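Long-range contact in ribose ABC transporter, substrate binding protein (Conexibacter woesei, PDB 4KQ9), which probably binds a sugar such as ribose in the periplasm, as the substrate-binding component of an ABC transporter: residues A240-C246 with P275-T281. The protein carries 1 engineered substitution. Numbering follows the deposited sequence.
Sequences ALTVSQC and PVIEIDT
L241 has CG anti to its backbone N (chi1 178°), and with chi2 at 81° its CD1 reaches the CB atoms of E278 and D280. L241 CD1 lies 3.9 Å from D280 CB. V243 sets CG1 anti to its own N in the same way, and this methyl meets V276 CB at 3.9 Å. T242 and I279 project from the other face of the pair. They lie side by side, with T242 CG2 against I279 CB. The T242 hydroxyl points elsewhere, bonding to D199 and to the backbone N of A226. Four backbone hydrogen bonds join the strands. T242 and I279 exchange two. S244 and I277 exchange the other two, and S244 N to I277 O is 2.8 Å long. A weak bond from T281 N to A240 O, 3.4 Å, extends the pairing. This is a two-stranded antiparallel pair in a periplasmic binding protein of two lobes, each built around a parallel sheet. L241 and V243 also bond through their backbones to G223 and D225, just past strand 220-222. Helix 112-126 packs on L241, E278 and D280, while helices 284-289 and 291-297 pack on the face of I277 and I279. The last pair is S244 with I277; two residues on from S244, C246 takes the N-cap position of helix 247-264. S244 OG accepts from C246 N in an ST turn and also bonds to E297. C246 SG lies 3.3 Å from P275 O and also touches I277 CG1. The same sulfur forms the disulfide with C296, tying this turn to helix 291-297. A water donates to both Q245 O and P275 O, bridging the two chain segments where the strand bonds stop.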
ATOM      1  N   ALA A 240      -5.454 -10.179  14.339  1.00 14.68           N
ATOM      2  CA  ALA A 240      -4.142 -10.794  14.656  1.00 15.59           C
ATOM      3  C   ALA A 240      -2.961 -10.027  14.090  1.00 15.16           C
ATOM      4  O   ALA A 240      -1.911  -9.999  14.723  1.00 15.65           O
ATOM      5  CB  ALA A 240      -4.076 -12.234  14.176  1.00 15.63           C
ATOM      6  N   LEU A 241      -3.083  -9.524  12.861  1.00 12.30           N
ATOM      7  CA  LEU A 241      -1.940  -8.913  12.155  1.00 11.72           C
ATOM      8  C   LEU A 241      -2.427  -7.844  11.206  1.00 10.73           C
ATOM      9  O   LEU A 241      -3.458  -8.029  10.506  1.00  9.63           O
ATOM     10  CB  LEU A 241      -1.212  -9.958  11.327  1.00 12.75           C
ATOM     11  CG  LEU A 241       0.004  -9.603  10.451  1.00 14.41           C
ATOM     12  CD1 LEU A 241       1.181  -9.568  11.369  1.00 16.73           C
ATOM     13  CD2 LEU A 241       0.355 -10.665   9.386  1.00 16.11           C
ATOM     14  N   THR A 242      -1.717  -6.750  11.154  1.00  9.69           N
ATOM     15  CA  THR A 242      -1.847  -5.855  10.019  1.00 11.16           C
ATOM     16  C   THR A 242      -0.464  -5.490   9.494  1.00 11.27           C
ATOM     17  O   THR A 242       0.562  -5.684  10.198  1.00 11.59           O
ATOM     18  CB  THR A 242      -2.646  -4.603  10.425  1.00 12.12           C
ATOM     19  OG1 THR A 242      -2.917  -3.797   9.275  1.00 12.41           O
ATOM     20  CG2 THR A 242      -1.920  -3.770  11.453  1.00 12.45           C
ATOM     21  N   VAL A 243      -0.401  -4.925   8.297  1.00 11.47           N
ATOM     22  CA  VAL A 243       0.876  -4.599   7.697  1.00 11.31           C
ATOM     23  C   VAL A 243       0.870  -3.110   7.321  1.00 11.22           C
ATOM     24  O   VAL A 243      -0.060  -2.652   6.627  1.00 11.08           O
ATOM     25  CB  VAL A 243       1.175  -5.472   6.481  1.00 12.16           C
ATOM     26  CG1 VAL A 243       2.600  -5.192   5.888  1.00 12.85           C
ATOM     27  CG2 VAL A 243       1.113  -6.927   6.887  1.00 14.09           C
ATOM     28  N   SER A 244       1.892  -2.361   7.751  1.00 10.84           N
ATOM     29  CA  SER A 244       2.104  -0.954   7.271  1.00 11.09           C
ATOM     30  C   SER A 244       2.921  -0.917   5.984  1.00 11.19           C
ATOM     31  O   SER A 244       3.905  -1.658   5.854  1.00  9.73           O
ATOM     32  CB  SER A 244       2.808  -0.159   8.311  1.00 12.60           C
ATOM     33  OG  SER A 244       3.189   1.068   7.763  1.00 12.40           O
ATOM     34  N   GLN A 245       2.472  -0.096   5.026  1.00 10.65           N
ATOM     35  CA  GLN A 245       3.211   0.143   3.807  1.00 11.95           C
ATOM     36  C   GLN A 245       4.103   1.349   3.941  1.00 10.90           C
ATOM     37  O   GLN A 245       4.636   1.780   2.964  1.00 11.69           O
ATOM     38  CB  GLN A 245       2.220   0.408   2.704  1.00 14.53           C
ATOM     39  CG  GLN A 245       1.412  -0.817   2.348  1.00 17.29           C
ATOM     40  CD  GLN A 245       0.582  -0.546   1.088  1.00 21.23           C
ATOM     41  OE1 GLN A 245      -0.640  -0.482   1.150  1.00 24.33           O
ATOM     42  NE2 GLN A 245       1.248  -0.319  -0.027  1.00 21.14           N
ATOM     43  N   CYS A 246       4.245   1.915   5.149  1.00 10.89           N
ATOM     44  CA  CYS A 246       5.289   2.910   5.450  1.00 11.80           C
ATOM     45  C   CYS A 246       5.228   4.143   4.547  1.00 11.81           C
ATOM     46  O   CYS A 246       6.196   4.482   3.862  1.00 10.75           O
ATOM     47  CB  CYS A 246       6.634   2.245   5.329  1.00 13.46           C
ATOM     48  SG  CYS A 246       6.872   0.940   6.578  1.00 15.89           S
ATOM     49  N   PRO A 275      10.107  -0.481   2.375  1.00 11.94           N
ATOM     50  CA  PRO A 275       9.894  -1.301   3.543  1.00 12.69           C
ATOM     51  C   PRO A 275       8.419  -1.426   3.926  1.00 11.23           C
ATOM     52  O   PRO A 275       7.621  -0.553   3.683  1.00 10.79           O
ATOM     53  CB  PRO A 275      10.676  -0.606   4.651  1.00 13.54           C
ATOM     54  CG  PRO A 275      11.342   0.529   4.093  1.00 13.07           C
ATOM     55  CD  PRO A 275      10.874   0.716   2.679  1.00 12.11           C
ATOM     56  N   VAL A 276       8.069  -2.603   4.405  1.00 11.62           N
ATOM     57  CA  VAL A 276       6.780  -2.841   5.060  1.00 11.66           C
ATOM     58  C   VAL A 276       7.077  -3.415   6.451  1.00 12.13           C
ATOM     59  O   VAL A 276       8.151  -4.020   6.632  1.00 11.99           O
ATOM     60  CB  VAL A 276       5.894  -3.808   4.262  1.00 12.32           C
ATOM     61  CG1 VAL A 276       5.639  -3.320   2.868  1.00 12.77           C
ATOM     62  CG2 VAL A 276       6.408  -5.254   4.243  1.00 14.61           C
ATOM     63  N   ILE A 277       6.174  -3.179   7.399  1.00 11.69           N
ATOM     64  CA  ILE A 277       6.315  -3.590   8.777  1.00 12.59           C
ATOM     65  C   ILE A 277       5.037  -4.296   9.236  1.00 13.98           C
ATOM     66  O   ILE A 277       3.965  -3.723   9.112  1.00 12.48           O
ATOM     67  CB  ILE A 277       6.599  -2.430   9.728  1.00 12.90           C
ATOM     68  CG1 ILE A 277       7.953  -1.818   9.407  1.00 13.91           C
ATOM     69  CG2 ILE A 277       6.700  -2.956  11.135  1.00 13.96           C
ATOM     70  CD1 ILE A 277       8.406  -0.676  10.261  1.00 14.16           C
ATOM     71  N   GLU A 278       5.171  -5.523   9.698  1.00 15.93           N
ATOM     72  CA  GLU A 278       4.083  -6.323  10.306  1.00 20.41           C
ATOM     73  C   GLU A 278       3.892  -5.982  11.775  1.00 20.40           C
ATOM     74  O   GLU A 278       4.887  -5.861  12.553  1.00 18.31           O
ATOM     75  CB  GLU A 278       4.467  -7.807  10.327  1.00 27.52           C
ATOM     76  CG  GLU A 278       4.798  -8.392   9.000  1.00 35.89           C
ATOM     77  CD  GLU A 278       5.397  -9.809   9.106  1.00 45.20           C
ATOM     78  OE1 GLU A 278       4.749 -10.737   9.656  1.00 51.59           O
ATOM     79  OE2 GLU A 278       6.537 -10.000   8.618  1.00 52.76           O
ATOM     80  N   ILE A 279       2.626  -5.924  12.190  1.00 17.54           N
ATOM     81  CA  ILE A 279       2.251  -5.524  13.516  1.00 19.20           C
ATOM     82  C   ILE A 279       1.300  -6.599  14.000  1.00 18.29           C
ATOM     83  O   ILE A 279       0.269  -6.766  13.367  1.00 12.76           O
ATOM     84  CB  ILE A 279       1.492  -4.198  13.434  1.00 24.25           C
ATOM     85  CG1 ILE A 279       2.300  -3.176  12.654  1.00 29.91           C
ATOM     86  CG2 ILE A 279       1.165  -3.680  14.819  1.00 26.58           C
ATOM     87  CD1 ILE A 279       1.742  -1.809  12.795  1.00 33.95           C
ATOM     88  N   ASP A 280       1.643  -7.347  15.063  1.00 16.92           N
ATOM     89  CA  ASP A 280       0.749  -8.358  15.602  1.00 20.08           C
ATOM     90  C   ASP A 280       0.495  -8.124  17.078  1.00 18.43           C
ATOM     91  O   ASP A 280       1.089  -7.234  17.697  1.00 17.53           O
ATOM     92  CB  ASP A 280       1.177  -9.775  15.230  1.00 23.33           C
ATOM     93  CG  ASP A 280       2.429 -10.253  16.010  1.00 33.09           C
ATOM     94  OD1 ASP A 280       2.393 -10.232  17.254  1.00 42.22           O
ATOM     95  OD2 ASP A 280       3.418 -10.655  15.366  1.00 36.51           O
ATOM     96  N   THR A 281      -0.471  -8.840  17.610  1.00 20.88           N
ATOM     97  CA  THR A 281      -0.920  -8.612  18.974  1.00 23.05           C
ATOM     98  C   THR A 281       0.266  -8.722  19.956  1.00 22.82           C
ATOM     99  O   THR A 281       0.427  -7.853  20.790  1.00 26.69           O
ATOM    100  CB  THR A 281      -2.091  -9.563  19.360  1.00 26.90           C
ATOM    101  OG1 THR A 281      -3.163  -9.446  18.402  1.00 26.53           O
ATOM    102  CG2 THR A 281      -2.651  -9.179  20.776  1.00 27.60           C
TER
HETATM  103  O   HOH W   1       6.212   0.237   1.496  1.00 13.30           O